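Local coordinates for CurJ (Moorea producens 3L, PDB 5TZ6), which probably dehydrates polyketide intermediates, including by vinylogous dehydration, as a dehydratase domain in curacin biosynthesis, at residues A[53-58]-A[74-79]; A[206-209]-A[213-216]; A[226-231]-A[261-266]. The protein carries 1 engineered substitution. One frame throughout, in Å; residues are numbered along the deposited sequence.

In the fold
All three contacts belong to the double hotdog architecture of the dehydratase, in which helices pack against curved antiparallel sheets. Contact 1 is the buried one: helix 51-65 rests on strand 71-77 and the loop after it through aliphatic and aromatic groups alone. Contacts 2 and 3 are partly buried and lie near opposite ends of helix 215-223, contact 2 at its N-terminus, where a histidine caps the helix and meets a loop, and contact 3 beyond its C-terminus, where a leucine packs against strand 258-267. Contacts 1 and 2 touch: Ser56 OG lies 2.7 Å from Leu213 O, a probable hydrogen bond linking helix 51-65 to the segment that leads into helix 215-223. Contacts 1 and 3 do not touch, their centres being about 21 Å apart.

Contact 1: A[53-58]-A[74-79]; sequences SHISLL and EDILFP
Ile55 reaches from helix 51-65 to Ile76 of strand 71-77 and Phe78 in the loop just after it, a helix-on-sheet packing of the double hotdog fold. The backbones stay well apart, with the CA atoms of Ile55 and Ile76 separated by 9.0 Å, so side chains do all the bridging. CB of Ile55 leaves the helix at a slant and makes no close approach of its own. At CB the side chain divides: CG2 lies anti to the backbone N, while CG1 is anti to the carbonyl carbon (chi1 -62°) and heads for the strand. CG1 arrives at the rim of the Phe78 ring, near its plane, 4.3 Å from Phe78 CZ. The nearly extended second torsion (-160°) then carries CD1 past the phenyl to the terminal methyl of Ile76, and the two isoleucine side chains cross at about a right angle.

Ile76 is the second residue of a G1 beta bulge, in which it and Asp75 both face Ile245 of strand 239-250, and Ile245 also packs on Ile55. Two residues on, Phe78 faces the helix as well and touches Ala135; its side chain lies about 7 Å from the bound hydroxy acid. Ile76 CG2 comes within 3.6 Å of Phe78 CZ, and at the far tip Ile55 CD1 lies 4.1 Å from Ile76 CD1.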
loop_
_atom_site.group_PDB
_atom_site.type_symbol
_atom_site.label_atom_id
_atom_site.label_comp_id
_atom_site.label_asym_id
_atom_site.label_seq_id
_atom_site.Cartn_x
_atom_site.Cartn_y
_atom_site.Cartn_z
ATOM N N SER A 53 -7.758 -19.115 8.699
ATOM C CA SER A 53 -6.615 -18.311 8.293
ATOM C C SER A 53 -7.006 -16.848 8.163
ATOM O O SER A 53 -6.300 -15.962 8.653
ATOM C CB SER A 53 -6.049 -18.827 6.973
ATOM O OG SER A 53 -5.065 -17.935 6.475
ATOM N N HIS A 54 -8.129 -16.574 7.490
ATOM C CA HIS A 54 -8.599 -15.196 7.372
ATOM C C HIS A 54 -8.875 -14.577 8.736
ATOM O O HIS A 54 -8.686 -13.368 8.916
ATOM C CB HIS A 54 -9.837 -15.144 6.480
ATOM C CG HIS A 54 -9.611 -15.741 5.126
ATOM N ND1 HIS A 54 -10.227 -16.902 4.712
ATOM C CD2 HIS A 54 -8.799 -15.360 4.111
ATOM C CE1 HIS A 54 -9.819 -17.200 3.491
ATOM N NE2 HIS A 54 -8.952 -16.281 3.104
ATOM N N ILE A 55 -9.314 -15.384 9.707
ATOM C CA ILE A 55 -9.479 -14.873 11.066
ATOM C C ILE A 55 -8.133 -14.431 11.633
ATOM O O ILE A 55 -7.995 -13.326 12.176
ATOM C CB ILE A 55 -10.155 -15.929 11.956
ATOM C CG1 ILE A 55 -11.552 -16.253 11.408
ATOM C CG2 ILE A 55 -10.162 -15.493 13.416
ATOM C CD1 ILE A 55 -12.481 -16.882 12.412
ATOM N N SER A 56 -7.119 -15.286 11.510
ATOM C CA SER A 56 -5.784 -14.911 11.968
ATOM C C SER A 56 -5.288 -13.648 11.258
ATOM O O SER A 56 -4.664 -12.773 11.878
ATOM C CB SER A 56 -4.836 -16.097 11.760
ATOM O OG SER A 56 -3.484 -15.735 11.943
ATOM N N LEU A 57 -5.609 -13.511 9.969
ATOM C CA LEU A 57 -5.206 -12.333 9.204
ATOM C C LEU A 57 -5.873 -11.070 9.737
ATOM O O LEU A 57 -5.236 -10.008 9.833
ATOM C CB LEU A 57 -5.538 -12.542 7.728
ATOM C CG LEU A 57 -5.164 -11.459 6.716
ATOM C CD1 LEU A 57 -3.672 -11.198 6.731
ATOM C CD2 LEU A 57 -5.612 -11.883 5.324
ATOM N N LEU A 58 -7.156 -11.165 10.096
ATOM C CA LEU A 58 -7.824 -9.990 10.643
ATOM C C LEU A 58 -7.284 -9.648 12.024
ATOM O O LEU A 58 -7.152 -8.470 12.363
ATOM C CB LEU A 58 -9.332 -10.201 10.678
ATOM C CG LEU A 58 -9.916 -10.104 9.266
ATOM C CD1 LEU A 58 -11.177 -10.940 9.118
ATOM C CD2 LEU A 58 -10.176 -8.646 8.911
ATOM N N GLU A 74 -17.129 -10.051 14.498
ATOM C CA GLU A 74 -18.527 -10.431 14.631
ATOM C C GLU A 74 -19.173 -10.602 13.264
ATOM O O GLU A 74 -18.744 -10.010 12.270
ATOM C CB GLU A 74 -19.328 -9.406 15.448
ATOM C CG GLU A 74 -19.023 -9.404 16.926
ATOM C CD GLU A 74 -19.592 -8.187 17.622
ATOM O OE1 GLU A 74 -19.098 -7.068 17.371
ATOM O OE2 GLU A 74 -20.554 -8.345 18.404
ATOM N N ASP A 75 -20.221 -11.424 13.238
ATOM C CA ASP A 75 -20.993 -11.696 12.031
ATOM C C ASP A 75 -20.081 -12.041 10.857
ATOM O O ASP A 75 -20.141 -11.433 9.785
ATOM C CB ASP A 75 -21.895 -10.509 11.705
ATOM C CG ASP A 75 -22.771 -10.122 12.878
ATOM O OD1 ASP A 75 -23.199 -11.032 13.622
ATOM O OD2 ASP A 75 -23.018 -8.912 13.070
ATOM N N ILE A 76 -19.221 -13.032 11.080
ATOM C CA ILE A 76 -18.276 -13.491 10.068
ATOM C C ILE A 76 -18.984 -14.404 9.078
ATOM O O ILE A 76 -19.699 -15.333 9.473
ATOM C CB ILE A 76 -17.100 -14.230 10.727
ATOM C CG1 ILE A 76 -16.448 -13.364 11.806
ATOM C CG2 ILE A 76 -16.098 -14.684 9.673
ATOM C CD1 ILE A 76 -15.531 -14.140 12.721
ATOM N N LEU A 77 -18.748 -14.175 7.787
ATOM C CA LEU A 77 -19.161 -15.101 6.743
ATOM C C LEU A 77 -17.981 -15.346 5.816
ATOM O O LEU A 77 -17.096 -14.493 5.675
ATOM C CB LEU A 77 -20.362 -14.566 5.953
ATOM C CG LEU A 77 -21.669 -14.564 6.747
ATOM C CD1 LEU A 77 -22.775 -13.779 6.031
ATOM C CD2 LEU A 77 -22.105 -15.995 7.073
ATOM N N PHE A 78 -17.971 -16.521 5.183
ATOM C CA PHE A 78 -16.923 -16.928 4.247
ATOM C C PHE A 78 -17.558 -17.157 2.878
ATOM O O PHE A 78 -17.883 -18.297 2.518
ATOM C CB PHE A 78 -16.209 -18.182 4.748
ATOM C CG PHE A 78 -15.626 -18.032 6.129
ATOM C CD1 PHE A 78 -14.503 -17.248 6.345
ATOM C CD2 PHE A 78 -16.197 -18.679 7.209
ATOM C CE1 PHE A 78 -13.967 -17.107 7.619
ATOM C CE2 PHE A 78 -15.663 -18.548 8.483
ATOM C CZ PHE A 78 -14.544 -17.762 8.689
ATOM N N PRO A 79 -17.770 -16.098 2.095
ATOM C CA PRO A 79 -18.520 -16.272 0.835
ATOM C C PRO A 79 -17.877 -17.233 -0.156
ATOM O O PRO A 79 -18.595 -17.980 -0.831
ATOM C CB PRO A 79 -18.596 -14.847 0.271
ATOM C CG PRO A 79 -18.338 -13.939 1.440
ATOM C CD PRO A 79 -17.415 -14.692 2.353
#

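Contact 2: A[206-209]-A[213-216]; sequences LNTT and LHPT
His214, Thr208 and Asn207 make this contact, in which the N-cap residue of helix 215-223, a helix of the double hotdog fold, meets the loop that leads up to it. His214 has the most surface buried by the contact. Its CG lies anti to the backbone N (chi1 -160°), and the imidazole extends toward the loop. Thr208 sends its methyl branch against the base and flank of that side chain: CG2 is 4.0 Å from His214 CD2 and 4.1 Å from His214 CB, approaching the ring obliquely. Asn207 comes to the edge instead, with OD1 in the ring plane and 4.0 Å from His214 NE2, too far for more than a loose polar approach; amide and imidazole planes are 59° apart. Asn207 is poorly ordered, so this flank is the less certain one.

Inside, the imidazole is held more firmly. Pro215 CD lies above one face, offset toward the rim, Phe37 meets the ring edge-to-face, and the Tyr211 ring adjoins it at a slant. The capping bond fixes its rotation: close to the ring plane and nearly straight at 162°, Thr216 N donates to His214 ND1 across 3.2 Å.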
loop_
_atom_site.group_PDB
_atom_site.type_symbol
_atom_site.label_atom_id
_atom_site.label_comp_id
_atom_site.label_asym_id
_atom_site.label_seq_id
_atom_site.Cartn_x
_atom_site.Cartn_y
_atom_site.Cartn_z
ATOM N N LEU A 206 7.473 -22.497 13.828
ATOM C CA LEU A 206 8.486 -21.881 14.678
ATOM C C LEU A 206 8.302 -20.400 14.976
ATOM O O LEU A 206 9.016 -19.886 15.843
ATOM C CB LEU A 206 9.877 -22.066 14.055
ATOM C CG LEU A 206 10.296 -23.512 13.809
ATOM C CD1 LEU A 206 11.721 -23.553 13.291
ATOM C CD2 LEU A 206 10.146 -24.336 15.077
ATOM N N ASN A 207 7.384 -19.698 14.312
ATOM C CA ASN A 207 7.293 -18.249 14.451
ATOM C C ASN A 207 6.037 -17.800 15.191
ATOM O O ASN A 207 5.629 -16.640 15.055
ATOM C CB ASN A 207 7.373 -17.564 13.085
ATOM C CG ASN A 207 6.312 -18.051 12.122
ATOM O OD1 ASN A 207 5.590 -19.008 12.403
ATOM N ND2 ASN A 207 6.210 -17.389 10.974
ATOM N N THR A 208 5.412 -18.686 15.971
ATOM C CA THR A 208 4.155 -18.344 16.632
ATOM C C THR A 208 4.257 -17.088 17.492
ATOM O O THR A 208 3.223 -16.591 17.958
ATOM C CB THR A 208 3.669 -19.512 17.498
ATOM O OG1 THR A 208 4.772 -20.079 18.211
ATOM C CG2 THR A 208 3.033 -20.591 16.630
ATOM N N THR A 209 5.467 -16.567 17.721
ATOM C CA THR A 209 5.622 -15.406 18.588
ATOM C C THR A 209 5.144 -14.130 17.913
ATOM O O THR A 209 4.613 -13.240 18.586
ATOM C CB THR A 209 7.082 -15.259 19.018
ATOM O OG1 THR A 209 7.204 -15.588 20.408
ATOM C CG2 THR A 209 7.576 -13.836 18.780
ATOM N N LEU A 213 -2.730 -15.251 16.772
ATOM C CA LEU A 213 -3.123 -16.655 16.771
ATOM C C LEU A 213 -2.766 -17.238 15.417
ATOM O O LEU A 213 -3.292 -16.794 14.393
ATOM C CB LEU A 213 -4.618 -16.840 17.044
ATOM C CG LEU A 213 -5.141 -16.612 18.456
ATOM C CD1 LEU A 213 -6.605 -17.002 18.521
ATOM C CD2 LEU A 213 -4.324 -17.408 19.464
ATOM N N HIS A 214 -1.872 -18.218 15.415
ATOM C CA HIS A 214 -1.437 -18.824 14.170
ATOM C C HIS A 214 -2.641 -19.377 13.411
ATOM O O HIS A 214 -3.561 -19.936 14.023
ATOM C CB HIS A 214 -0.430 -19.940 14.446
ATOM C CG HIS A 214 0.414 -20.299 13.261
ATOM N ND1 HIS A 214 -0.028 -21.137 12.261
ATOM C CD2 HIS A 214 1.675 -19.939 12.921
ATOM C CE1 HIS A 214 0.922 -21.275 11.352
ATOM N NE2 HIS A 214 1.968 -20.559 11.730
ATOM N N PRO A 215 -2.698 -19.199 12.093
ATOM C CA PRO A 215 -3.829 -19.766 11.341
ATOM C C PRO A 215 -4.106 -21.217 11.701
ATOM O O PRO A 215 -5.275 -21.593 11.874
ATOM C CB PRO A 215 -3.398 -19.603 9.880
ATOM C CG PRO A 215 -2.391 -18.491 9.882
ATOM C CD PRO A 215 -1.735 -18.487 11.236
ATOM N N THR A 216 -3.058 -22.038 11.852
ATOM C CA THR A 216 -3.258 -23.460 12.119
ATOM C C THR A 216 -3.855 -23.701 13.498
ATOM O O THR A 216 -4.557 -24.700 13.701
ATOM C CB THR A 216 -1.940 -24.229 11.977
ATOM O OG1 THR A 216 -0.963 -23.717 12.896
ATOM C CG2 THR A 216 -1.405 -24.120 10.555
#

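Contact 3: A[226-231]-A[261-266]; sequences IALVLD and CYTCGS
Leu228 and Gly265 meet where the chain following helix 215-223 passes over strand 258-267 of the double hotdog fold. The two backbones come closest at Leu228 and Ser266, whose CA atoms are 7.6 Å apart. The strand is an interior one, lying between strands 194-200 and 274-282, with Thr263 paired to Val195 and Gly265 to Gly193 through backbone hydrogen bonds. In segment 226-231, Val229 N donates to Ile226 O at 3.1 Å, and the chain then runs on toward strand 239-250. Leu228 reaches across the gap between the backbones to Thr263 and Gly265.

Its CB points at the strand, and CG lies anti to the carbonyl carbon, beside the backbone N (chi1 -49°). With the second torsion extended, CD1 leads, and it makes the approach to both Thr263 and Gly265. The methyl branch of Thr263 also faces segment 226-231, and Leu228 CD1 stops 4.3 Å from Thr263 CG2. The hydroxyl of that threonine has another job: Thr263 OG1 is hydrogen-bonded to Ser224 OG, just ahead of segment 226-231, which ties this part of the chain to the strand by a polar link beside the apolar one. Val195 and Phe275, from the two neighbouring strands, also touch Leu228, so the leucine lies across three strands of the sheet.

Gly265 is almost fully extended, with a positive phi (163/178°) at which a CB would press on the carbonyl oxygen of Cys264. Having no side chain, it meets the leucine through its own backbone, Leu228 CD1 resting 4.0 Å from Gly265 O.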
loop_
_atom_site.group_PDB
_atom_site.type_symbol
_atom_site.label_atom_id
_atom_site.label_comp_id
_atom_site.label_asym_id
_atom_site.label_seq_id
_atom_site.Cartn_x
_atom_site.Cartn_y
_atom_site.Cartn_z
ATOM N N ILE A 226 -15.314 -31.666 15.000
ATOM C CA ILE A 226 -15.404 -32.948 14.319
ATOM C C ILE A 226 -15.565 -34.067 15.334
ATOM O O ILE A 226 -16.173 -35.104 15.039
ATOM C CB ILE A 226 -14.159 -33.170 13.439
ATOM C CG1 ILE A 226 -14.167 -32.221 12.238
ATOM C CG2 ILE A 226 -14.053 -34.637 13.009
ATOM C CD1 ILE A 226 -15.412 -32.329 11.378
ATOM N N ALA A 227 -15.036 -33.877 16.548
ATOM C CA ALA A 227 -15.071 -34.922 17.564
ATOM C C ALA A 227 -16.465 -35.170 18.119
ATOM O O ALA A 227 -16.665 -36.174 18.811
ATOM C CB ALA A 227 -14.113 -34.577 18.707
ATOM N N LEU A 228 -17.430 -34.306 17.825
ATOM C CA LEU A 228 -18.805 -34.520 18.248
ATOM C C LEU A 228 -19.676 -35.129 17.158
ATOM O O LEU A 228 -20.877 -35.308 17.377
ATOM C CB LEU A 228 -19.422 -33.199 18.716
ATOM C CG LEU A 228 -18.584 -32.389 19.700
ATOM C CD1 LEU A 228 -19.204 -31.021 19.914
ATOM C CD2 LEU A 228 -18.452 -33.124 21.027
ATOM N N VAL A 229 -19.108 -35.441 15.992
ATOM C CA VAL A 229 -19.886 -35.955 14.869
ATOM C C VAL A 229 -19.204 -37.169 14.245
ATOM O O VAL A 229 -19.452 -37.502 13.081
ATOM C CB VAL A 229 -20.106 -34.852 13.817
ATOM C CG1 VAL A 229 -20.782 -33.646 14.447
ATOM C CG2 VAL A 229 -18.784 -34.454 13.198
ATOM N N LEU A 230 -18.344 -37.843 15.014
ATOM C CA LEU A 230 -17.618 -38.990 14.473
ATOM C C LEU A 230 -18.548 -40.146 14.124
ATOM O O LEU A 230 -18.210 -40.978 13.274
ATOM C CB LEU A 230 -16.550 -39.456 15.466
ATOM C CG LEU A 230 -15.377 -38.509 15.713
ATOM C CD1 LEU A 230 -14.455 -39.063 16.784
ATOM C CD2 LEU A 230 -14.615 -38.292 14.418
ATOM N N ASP A 231 -19.704 -40.232 14.784
ATOM C CA ASP A 231 -20.597 -41.379 14.610
ATOM C C ASP A 231 -21.504 -41.258 13.386
ATOM O O ASP A 231 -21.802 -42.265 12.733
ATOM C CB ASP A 231 -21.451 -41.556 15.866
ATOM C CG ASP A 231 -22.232 -40.296 16.225
ATOM O OD1 ASP A 231 -21.666 -39.185 16.117
ATOM O OD2 ASP A 231 -23.414 -40.418 16.609
ATOM N N CYS A 261 -8.600 -26.672 24.593
ATOM C CA CYS A 261 -9.713 -26.215 23.773
ATOM C C CYS A 261 -10.981 -26.945 24.195
ATOM O O CYS A 261 -11.095 -28.158 23.996
ATOM C CB CYS A 261 -9.435 -26.442 22.290
ATOM S SG CYS A 261 -10.818 -25.954 21.258
ATOM N N TYR A 262 -11.940 -26.209 24.742
ATOM C CA TYR A 262 -13.211 -26.760 25.188
ATOM C C TYR A 262 -14.303 -26.347 24.215
ATOM O O TYR A 262 -14.426 -25.170 23.880
ATOM C CB TYR A 262 -13.543 -26.279 26.599
ATOM C CG TYR A 262 -14.902 -26.706 27.110
ATOM C CD1 TYR A 262 -15.238 -28.050 27.210
ATOM C CD2 TYR A 262 -15.837 -25.761 27.526
ATOM C CE1 TYR A 262 -16.476 -28.442 27.684
ATOM C CE2 TYR A 262 -17.077 -26.145 28.007
ATOM C CZ TYR A 262 -17.392 -27.486 28.083
ATOM O OH TYR A 262 -18.624 -27.875 28.558
ATOM N N THR A 263 -15.078 -27.316 23.748
ATOM C CA THR A 263 -16.108 -27.081 22.749
ATOM C C THR A 263 -17.393 -27.747 23.204
ATOM O O THR A 263 -17.361 -28.829 23.796
ATOM C CB THR A 263 -15.714 -27.643 21.369
ATOM O OG1 THR A 263 -14.526 -26.996 20.893
ATOM C CG2 THR A 263 -16.840 -27.435 20.367
ATOM N N CYS A 264 -18.522 -27.097 22.942
ATOM C CA CYS A 264 -19.812 -27.737 23.162
ATOM C C CYS A 264 -20.768 -27.296 22.069
ATOM O O CYS A 264 -20.648 -26.197 21.530
ATOM C CB CYS A 264 -20.391 -27.426 24.549
ATOM S SG CYS A 264 -20.049 -25.772 25.148
ATOM N N GLY A 265 -21.701 -28.167 21.727
ATOM C CA GLY A 265 -22.602 -27.879 20.632
ATOM C C GLY A 265 -23.296 -29.132 20.149
ATOM O O GLY A 265 -23.062 -30.238 20.641
ATOM N N SER A 266 -24.168 -28.929 19.167
ATOM C CA SER A 266 -24.938 -30.029 18.604
ATOM C C SER A 266 -25.490 -29.609 17.250
ATOM O O SER A 266 -25.358 -28.456 16.828
ATOM C CB SER A 266 -26.067 -30.456 19.546
ATOM O OG SER A 266 -26.946 -29.375 19.804
#